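Local coordinates for 5' nucleotidase family protein (Staphylococcus aureus subsp. aureus, PDB 4Q7F) that belongs to the 5'-nucleotidase family, joining a metal-binding calcineurin-like phosphoesterase domain to a C-terminal domain of the 5'-nucleotidase type, at residues Tyr319-Leu324 / Asp507-Asn512; Phe343-Asn348 / Ile517-Asp522; Gly438-Thr443 / Met457-His462. One frame throughout, in Å; residues are numbered along the deposited sequence.

Contact 1 of 3, residues Tyr319-Leu324 / Asp507-Asn512; sequences YEITTL and DFLSNN
Leu509 pushes its side chain from helix 501-511 against Ile321, Thr322 and Leu324, packing the last turns of the helix onto a bulged strand of a small antiparallel sheet. The contact is almost entirely apolar, with no hydrogen bond between the two segments. The tightest approach is methyl to methyl, Leu324 CD2 lying 3.6 Å from Leu509 CD2, with the two side chains crossing at about a right angle. The same CD2 of Leu509 also meets Thr322 CG2 at 4.0 Å, and that methyl sits equally close to Leu509 CB, so Thr322 covers the root of the leucine as well as one of its branches. The other branch, Leu509 CD1, turns to Ile321 CG2 at 4.1 Å. CG of Leu509 stands anti to its carbonyl carbon (chi1 -74°); from there CD2 meets Leu324 and CD1 meets Ile321. Behind these contacts lies a classic beta bulge: Ile321 and Thr322 both pair with Val375 of strand 374-376, and both start their side chains toward the helix, where a regular strand would alternate them. Val375 also touches Leu324 and Leu509, and Phe371 reaches the same two leucines. Phe346 of helix 342-355 adds an aromatic neighbour to Leu509. Strand and helix segments run at 47° to each other, their axes 8.0 Å apart at the closest. At the exposed margin Ser510 OG is hydrogen-bonded within its own helix to Ile506 O and merely brushes the strand, 4.5 Å from Ile321 CG2.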
loop_
_atom_site.group_PDB
_atom_site.type_symbol
_atom_site.label_atom_id
_atom_site.label_comp_id
_atom_site.label_asym_id
_atom_site.label_seq_id
_atom_site.Cartn_x
_atom_site.Cartn_y
_atom_site.Cartn_z
ATOM N N TYR A 319 25.320 0.226 2.553
ATOM C CA TYR A 319 26.060 1.474 2.645
ATOM C C TYR A 319 25.831 2.086 4.015
ATOM O O TYR A 319 24.692 2.257 4.435
ATOM C CB TYR A 319 25.647 2.461 1.545
ATOM C CG TYR A 319 26.359 3.786 1.669
ATOM C CD1 TYR A 319 27.639 3.960 1.153
ATOM C CD2 TYR A 319 25.766 4.856 2.333
ATOM C CE1 TYR A 319 28.308 5.173 1.285
ATOM C CE2 TYR A 319 26.421 6.073 2.464
ATOM C CZ TYR A 319 27.689 6.225 1.937
ATOM O OH TYR A 319 28.335 7.429 2.071
ATOM N N GLU A 320 26.921 2.396 4.703
ATOM C CA GLU A 320 26.840 2.960 6.042
ATOM C C GLU A 320 26.541 4.461 6.033
ATOM O O GLU A 320 27.276 5.251 5.439
ATOM C CB GLU A 320 28.134 2.663 6.810
ATOM C CG GLU A 320 28.151 3.263 8.203
ATOM C CD GLU A 320 29.326 2.804 9.042
ATOM O OE1 GLU A 320 29.774 1.640 8.894
ATOM O OE2 GLU A 320 29.773 3.611 9.884
ATOM N N ILE A 321 25.456 4.845 6.702
ATOM C CA ILE A 321 25.053 6.236 6.793
ATOM C C ILE A 321 25.861 6.915 7.905
ATOM O O ILE A 321 26.508 7.939 7.676
ATOM C CB ILE A 321 23.546 6.372 7.111
ATOM C CG1 ILE A 321 22.691 5.559 6.113
ATOM C CG2 ILE A 321 23.143 7.837 7.116
ATOM C CD1 ILE A 321 22.736 6.081 4.694
ATOM N N THR A 322 25.811 6.335 9.104
ATOM C CA THR A 322 26.555 6.855 10.244
ATOM C C THR A 322 26.635 5.788 11.325
ATOM O O THR A 322 26.044 4.697 11.192
ATOM C CB THR A 322 25.897 8.132 10.851
ATOM O OG1 THR A 322 26.787 8.741 11.792
ATOM C CG2 THR A 322 24.584 7.812 11.561
ATOM N N THR A 323 27.396 6.107 12.368
ATOM C CA THR A 323 27.510 5.279 13.558
ATOM C C THR A 323 27.087 6.172 14.721
ATOM O O THR A 323 27.690 7.200 14.950
ATOM C CB THR A 323 28.939 4.783 13.790
ATOM O OG1 THR A 323 29.352 3.982 12.678
ATOM C CG2 THR A 323 29.010 3.939 15.061
ATOM N N LEU A 324 26.042 5.781 15.432
ATOM C CA LEU A 324 25.518 6.551 16.551
ATOM C C LEU A 324 26.208 6.116 17.835
ATOM O O LEU A 324 26.708 5.002 17.913
ATOM C CB LEU A 324 24.021 6.286 16.688
ATOM C CG LEU A 324 23.199 6.403 15.406
ATOM C CD1 LEU A 324 21.767 5.987 15.675
ATOM C CD2 LEU A 324 23.250 7.809 14.839
ATOM N N ASP A 507 19.835 13.045 6.213
ATOM C CA ASP A 507 20.359 14.412 6.400
ATOM C C ASP A 507 20.591 14.698 7.875
ATOM O O ASP A 507 21.671 15.123 8.259
ATOM C CB ASP A 507 19.400 15.474 5.832
ATOM C CG ASP A 507 19.347 15.466 4.316
ATOM O OD1 ASP A 507 20.216 14.858 3.683
ATOM O OD2 ASP A 507 18.431 16.062 3.749
ATOM N N PHE A 508 19.575 14.458 8.698
ATOM C CA PHE A 508 19.711 14.702 10.125
ATOM C C PHE A 508 20.867 13.882 10.690
ATOM O O PHE A 508 21.731 14.411 11.398
ATOM C CB PHE A 508 18.426 14.367 10.875
ATOM C CG PHE A 508 18.483 14.714 12.334
ATOM C CD1 PHE A 508 19.039 13.834 13.246
ATOM C CD2 PHE A 508 18.002 15.931 12.794
ATOM C CE1 PHE A 508 19.107 14.156 14.592
ATOM C CE2 PHE A 508 18.058 16.258 14.141
ATOM C CZ PHE A 508 18.617 15.372 15.043
ATOM N N LEU A 509 20.889 12.593 10.364
ATOM C CA LEU A 509 21.952 11.704 10.832
ATOM C C LEU A 509 23.348 12.192 10.448
ATOM O O LEU A 509 24.280 12.094 11.241
ATOM C CB LEU A 509 21.741 10.288 10.296
ATOM C CG LEU A 509 20.622 9.469 10.939
ATOM C CD1 LEU A 509 20.423 8.168 10.178
ATOM C CD2 LEU A 509 20.939 9.194 12.403
ATOM N N SER A 510 23.477 12.732 9.242
ATOM C CA SER A 510 24.767 13.200 8.750
ATOM C C SER A 510 25.230 14.523 9.359
ATOM O O SER A 510 26.429 14.781 9.417
ATOM C CB SER A 510 24.727 13.335 7.221
ATOM O OG SER A 510 24.416 12.093 6.609
ATOM N N ASN A 511 24.287 15.348 9.818
ATOM C CA ASN A 511 24.593 16.679 10.365
ATOM C C ASN A 511 24.724 16.798 11.885
ATOM O O ASN A 511 25.256 17.791 12.368
ATOM C CB ASN A 511 23.527 17.676 9.907
ATOM C CG ASN A 511 23.394 17.742 8.399
ATOM O OD1 ASN A 511 24.307 17.375 7.664
ATOM N ND2 ASN A 511 22.245 18.209 7.932
ATOM N N ASN A 512 24.221 15.824 12.641
ATOM C CA ASN A 512 24.339 15.871 14.102
ATOM C C ASN A 512 25.116 14.662 14.612
ATOM O O ASN A 512 24.537 13.624 14.934
ATOM C CB ASN A 512 22.969 15.951 14.777
ATOM C CG ASN A 512 23.075 16.202 16.273
ATOM O OD1 ASN A 512 24.169 16.398 16.806
ATOM N ND2 ASN A 512 21.938 16.205 16.956
#

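Contact 2 of 3, residues Phe343-Asn348 / Ile517-Asp522; sequences FTNFMN and IPQVVD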
loop_
_atom_site.group_PDB
_atom_site.type_symbol
_atom_site.label_atom_id
_atom_site.label_comp_id
_atom_site.label_asym_id
_atom_site.label_seq_id
_atom_site.Cartn_x
_atom_site.Cartn_y
_atom_site.Cartn_z
ATOM N N PHE A 343 13.513 6.050 19.629
ATOM C CA PHE A 343 13.458 6.142 18.180
ATOM C C PHE A 343 12.298 7.036 17.684
ATOM O O PHE A 343 12.471 7.776 16.738
ATOM C CB PHE A 343 13.427 4.766 17.516
ATOM C CG PHE A 343 13.525 4.836 16.015
ATOM C CD1 PHE A 343 14.740 5.096 15.407
ATOM C CD2 PHE A 343 12.404 4.683 15.220
ATOM C CE1 PHE A 343 14.838 5.177 14.024
ATOM C CE2 PHE A 343 12.494 4.776 13.842
ATOM C CZ PHE A 343 13.714 5.029 13.246
ATOM N N THR A 344 11.126 6.971 18.310
ATOM C CA THR A 344 10.017 7.855 17.910
ATOM C C THR A 344 10.347 9.301 18.305
ATOM O O THR A 344 10.002 10.265 17.587
ATOM C CB THR A 344 8.671 7.425 18.507
ATOM O OG1 THR A 344 8.746 7.403 19.941
ATOM C CG2 THR A 344 8.309 6.071 17.990
ATOM N N ASN A 345 11.022 9.446 19.440
ATOM C CA ASN A 345 11.470 10.739 19.897
ATOM C C ASN A 345 12.430 11.320 18.872
ATOM O O ASN A 345 12.318 12.475 18.499
ATOM C CB ASN A 345 12.182 10.638 21.218
ATOM C CG ASN A 345 12.563 11.986 21.745
ATOM O OD1 ASN A 345 11.693 12.802 22.050
ATOM N ND2 ASN A 345 13.861 12.243 21.845
ATOM N N PHE A 346 13.352 10.484 18.406
ATOM C CA PHE A 346 14.312 10.876 17.392
ATOM C C PHE A 346 13.655 11.328 16.090
ATOM O O PHE A 346 14.041 12.350 15.539
ATOM C CB PHE A 346 15.267 9.724 17.119
ATOM C CG PHE A 346 15.921 9.779 15.774
ATOM C CD1 PHE A 346 16.944 10.663 15.521
ATOM C CD2 PHE A 346 15.511 8.930 14.768
ATOM C CE1 PHE A 346 17.541 10.706 14.274
ATOM C CE2 PHE A 346 16.107 8.960 13.522
ATOM C CZ PHE A 346 17.129 9.853 13.275
HETATM N N MSE A 347 12.692 10.554 15.584
HETATM C CA MSE A 347 12.036 10.884 14.321
HETATM C C MSE A 347 11.311 12.190 14.458
HETATM O O MSE A 347 11.451 13.061 13.613
HETATM C CB MSE A 347 11.081 9.787 13.848
HETATM C CG MSE A 347 11.848 8.563 13.320
HETATM SE SE MSE A 347 10.644 7.407 12.279
HETATM C CE MSE A 347 9.518 6.765 13.767
ATOM N N ASN A 348 10.514 12.333 15.510
ATOM C CA ASN A 348 9.802 13.589 15.742
ATOM C C ASN A 348 10.743 14.797 15.907
ATOM O O ASN A 348 10.466 15.869 15.384
ATOM C CB ASN A 348 8.836 13.456 16.913
ATOM C CG ASN A 348 7.511 12.844 16.493
ATOM O OD1 ASN A 348 6.768 13.434 15.692
ATOM N ND2 ASN A 348 7.185 11.688 17.048
ATOM N N ILE A 517 19.778 14.296 21.554
ATOM C CA ILE A 517 18.380 14.530 21.193
ATOM C C ILE A 517 17.531 14.961 22.389
ATOM O O ILE A 517 17.464 14.244 23.377
ATOM C CB ILE A 517 17.751 13.249 20.585
ATOM C CG1 ILE A 517 18.685 12.606 19.540
ATOM C CG2 ILE A 517 16.382 13.547 19.992
ATOM C CD1 ILE A 517 19.162 13.548 18.454
ATOM N N PRO A 518 16.894 16.143 22.312
ATOM C CA PRO A 518 16.035 16.544 23.430
ATOM C C PRO A 518 14.749 15.725 23.456
ATOM O O PRO A 518 14.362 15.147 22.430
ATOM C CB PRO A 518 15.734 18.019 23.147
ATOM C CG PRO A 518 16.016 18.222 21.718
ATOM C CD PRO A 518 17.096 17.240 21.352
ATOM N N GLN A 519 14.088 15.682 24.607
ATOM C CA GLN A 519 12.869 14.909 24.731
ATOM C C GLN A 519 11.669 15.718 24.239
ATOM O O GLN A 519 11.190 16.616 24.924
ATOM C CB GLN A 519 12.646 14.434 26.172
ATOM C CG GLN A 519 11.606 13.314 26.273
ATOM C CD GLN A 519 12.050 12.030 25.560
ATOM O OE1 GLN A 519 13.243 11.683 25.548
ATOM N NE2 GLN A 519 11.089 11.313 24.974
ATOM N N VAL A 520 11.198 15.386 23.048
ATOM C CA VAL A 520 10.046 16.061 22.442
ATOM C C VAL A 520 8.771 15.207 22.460
ATOM O O VAL A 520 7.676 15.733 22.267
ATOM C CB VAL A 520 10.352 16.523 21.006
ATOM C CG1 VAL A 520 11.495 17.532 21.020
ATOM C CG2 VAL A 520 10.666 15.338 20.091
ATOM N N VAL A 521 8.921 13.909 22.725
ATOM C CA VAL A 521 7.787 12.972 22.812
ATOM C C VAL A 521 7.595 12.683 24.285
ATOM O O VAL A 521 8.499 12.189 24.967
ATOM C CB VAL A 521 8.009 11.684 22.005
ATOM C CG1 VAL A 521 6.796 10.763 22.107
ATOM C CG2 VAL A 521 8.261 12.013 20.547
ATOM N N ASP A 522 6.413 13.025 24.768
ATOM C CA ASP A 522 6.095 12.883 26.148
ATOM C C ASP A 522 4.585 12.692 26.241
ATOM O O ASP A 522 3.825 13.653 26.137
ATOM C CB ASP A 522 6.548 14.156 26.850
ATOM C CG ASP A 522 6.237 14.160 28.324
ATOM O OD1 ASP A 522 5.794 13.132 28.844
ATOM O OD2 ASP A 522 6.451 15.205 28.949
#
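Asn345 reaches out from helix 342-355 of the C-terminal domain and binds, at three backbone points, the loop joining helix 501-511 to strand 522-526. Among the hydrogen bonds, OD1 of Asn345 accepts two neighbouring amides, Val520 N at 2.8 Å and Val521 N at 3.1 Å, both lying in the plane of its carbonyl. The amide's other end, Asn345 ND2, donates to Pro518 O over 3.0 Å, in its own amide plane but arriving above the plane of the proline carbonyl. Three bonds thus fix which end of the amide is oxygen; CG, anti to the backbone N (chi1 -176°), is carried out toward the loop. By stacking, the Gln519 amide lies over that of Asn345, planes 13° apart; its chain starts out away from the helix and bends back at chi2. Methyl groups pack around these bonds: Ile517 CG2 lies 3.4 Å from Asn345 ND2, and Val521 CG2 sits 3.5 Å from Asn345 CA. That same valine methyl touches Asn348 ND2, which donates to Thr344 O and to Ile436 O. The stacked Gln519 amide is itself anchored, NE2 donating almost straight (177°) to Val521 O at 2.7 Å.

Contact 3 of 3, residues Gly438-Thr443 / Met457-His462; sequences GGVSYT and MMIQGH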
loop_
_atom_site.group_PDB
_atom_site.type_symbol
_atom_site.label_atom_id
_atom_site.label_comp_id
_atom_site.label_asym_id
_atom_site.label_seq_id
_atom_site.Cartn_x
_atom_site.Cartn_y
_atom_site.Cartn_z
ATOM N N GLY A 438 5.121 14.841 18.604
ATOM C CA GLY A 438 6.211 15.531 19.294
ATOM C C GLY A 438 5.923 17.018 19.417
ATOM O O GLY A 438 5.287 17.642 18.535
ATOM N N GLY A 439 6.388 17.610 20.515
ATOM C CA GLY A 439 6.186 19.015 20.726
ATOM C C GLY A 439 4.953 19.272 21.548
ATOM O O GLY A 439 4.769 20.379 22.032
ATOM N N VAL A 440 4.118 18.243 21.701
ATOM C CA VAL A 440 2.911 18.333 22.489
ATOM C C VAL A 440 2.868 17.115 23.397
ATOM O O VAL A 440 3.139 16.004 22.950
ATOM C CB VAL A 440 1.634 18.399 21.608
ATOM C CG1 VAL A 440 1.507 17.203 20.688
ATOM C CG2 VAL A 440 0.378 18.518 22.445
ATOM N N SER A 441 2.584 17.341 24.681
ATOM C CA SER A 441 2.449 16.273 25.643
ATOM C C SER A 441 0.955 16.055 25.854
ATOM O O SER A 441 0.165 16.996 25.737
ATOM C CB SER A 441 3.171 16.588 26.966
ATOM O OG SER A 441 2.575 17.670 27.616
ATOM N N TYR A 442 0.585 14.820 26.174
ATOM C CA TYR A 442 -0.824 14.421 26.307
ATOM C C TYR A 442 -0.993 13.077 26.994
ATOM O O TYR A 442 -0.061 12.285 27.127
ATOM C CB TYR A 442 -1.486 14.370 24.917
ATOM C CG TYR A 442 -0.732 13.521 23.903
ATOM C CD1 TYR A 442 0.389 14.024 23.242
ATOM C CD2 TYR A 442 -1.152 12.224 23.575
ATOM C CE1 TYR A 442 1.088 13.249 22.311
ATOM C CE2 TYR A 442 -0.456 11.456 22.648
ATOM C CZ TYR A 442 0.663 11.975 22.015
ATOM O OH TYR A 442 1.356 11.205 21.082
ATOM N N THR A 443 -2.222 12.836 27.420
ATOM C CA THR A 443 -2.606 11.648 28.105
ATOM C C THR A 443 -3.780 11.073 27.339
ATOM O O THR A 443 -4.739 11.795 27.022
ATOM C CB THR A 443 -3.105 11.962 29.537
ATOM O OG1 THR A 443 -2.058 12.568 30.303
ATOM C CG2 THR A 443 -3.557 10.680 30.229
HETATM N N MSE A 457 -3.421 18.236 27.411
HETATM C CA MSE A 457 -2.598 18.688 26.268
HETATM C C MSE A 457 -1.793 19.923 26.608
HETATM O O MSE A 457 -2.343 20.892 27.087
HETATM C CB MSE A 457 -3.450 19.011 25.049
HETATM C CG MSE A 457 -4.036 17.786 24.386
HETATM SE SE MSE A 457 -4.963 18.372 22.748
HETATM C CE MSE A 457 -3.405 19.000 21.764
HETATM N N MSE A 458 -0.490 19.895 26.340
HETATM C CA MSE A 458 0.372 21.024 26.636
HETATM C C MSE A 458 1.405 21.204 25.576
HETATM O O MSE A 458 2.055 20.249 25.169
HETATM C CB MSE A 458 1.131 20.851 27.955
HETATM C CG MSE A 458 0.198 20.626 29.130
HETATM SE SE MSE A 458 -0.577 22.335 29.722
HETATM C CE MSE A 458 0.889 22.789 30.946
ATOM N N ILE A 459 1.578 22.456 25.160
ATOM C CA ILE A 459 2.558 22.847 24.144
ATOM C C ILE A 459 3.421 23.931 24.795
ATOM O O ILE A 459 2.972 25.050 24.986
ATOM C CB ILE A 459 1.858 23.346 22.865
ATOM C CG1 ILE A 459 1.022 22.210 22.278
ATOM C CG2 ILE A 459 2.883 23.846 21.835
ATOM C CD1 ILE A 459 0.138 22.587 21.114
ATOM N N GLN A 460 4.634 23.570 25.200
ATOM C CA GLN A 460 5.588 24.499 25.831
ATOM C C GLN A 460 5.088 25.189 27.122
ATOM O O GLN A 460 4.958 26.425 27.182
ATOM C CB GLN A 460 6.082 25.545 24.825
ATOM C CG GLN A 460 6.838 24.942 23.647
ATOM C CD GLN A 460 7.319 25.979 22.649
ATOM O OE1 GLN A 460 7.011 27.171 22.767
ATOM N NE2 GLN A 460 8.078 25.529 21.648
ATOM N N GLY A 461 4.806 24.370 28.135
ATOM C CA GLY A 461 4.410 24.845 29.453
ATOM C C GLY A 461 3.040 25.464 29.525
ATOM O O GLY A 461 2.599 25.920 30.599
ATOM N N HIS A 462 2.357 25.483 28.387
ATOM C CA HIS A 462 1.035 26.056 28.324
ATOM C C HIS A 462 0.034 25.078 27.782
ATOM O O HIS A 462 0.329 24.296 26.861
ATOM C CB HIS A 462 1.029 27.336 27.486
ATOM C CG HIS A 462 1.594 28.525 28.204
ATOM N ND1 HIS A 462 2.891 28.960 28.026
ATOM C CD2 HIS A 462 1.039 29.354 29.120
ATOM C CE1 HIS A 462 3.107 30.016 28.791
ATOM N NE2 HIS A 462 2.000 30.272 29.468
#
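The ring of Tyr442, whose CB touches Met457 CG at 4.3 Å, leads away from the neighbouring segment and meets the ring of Phe523, the two planes about 10° apart. At its edge, in plane, lies Val440 C, and the hydroxyl is hydrogen-bonded to Tyr437 N. The two backbones are joined by a reciprocal pair of bonds. Ser441 N donates to Met458 O at 3.0 Å, nearly straight (167°) and in the carbonyl plane, and Met458 N returns a bond of the same length to Ser441 O, tilted somewhat from that plane. Met458 O also receives a CA-H...O contact from Val440 CA at 3.4 Å. This is the hydrogen-bonded pair of an antiparallel beta hairpin, strands 441-445 and 454-459, whose short segments run at 176°. Met457 and Met458 are both selenomethionines. One face carries Ser441 and Met458, with Ser441 OG 3.5 Å from Met458 CB. On the other, Val440 CG2, anti to its backbone N, is shared by two apolar partners: Ile459 CG1 at 3.8 Å and Met457 CE at 3.9 Å. Met457 reaches that valine because its chain bends at chi3. Leu400 of helix 397-408 touches both Met457 and Ile459, and Val359 touches both Val440 and Ile459. Just before Val440, Gly439 has a positive phi, a backbone shape that suits a residue without CB. Beyond Ile459 the chain reverses through Gln460 and Gly461, both with positive phi, and Ile459 N donates to His462 O at 2.8 Å.

How the contacts relate
All three contacts lie in the C-terminal half of the molecule, following one another from contact 1 through contact 2 to contact 3. The centres of contacts 1 and 2 are about 17 Å apart, joined where Phe508 packs on Phe346 and Ile517. Contacts 2 and 3 are about 13 Å apart between centres; Val520 O probably accepts a hydrogen bond from Gly439 N, and strand 522-526 then runs parallel beside 441-445. Contacts 1 and 3, about 29 Å apart, do not touch. In sequence, contacts 1 and 2 interleave and contact 3 falls between their halves, so residues 507-522, near the C-terminus, pack against parts of the C-terminal half that are far apart in sequence.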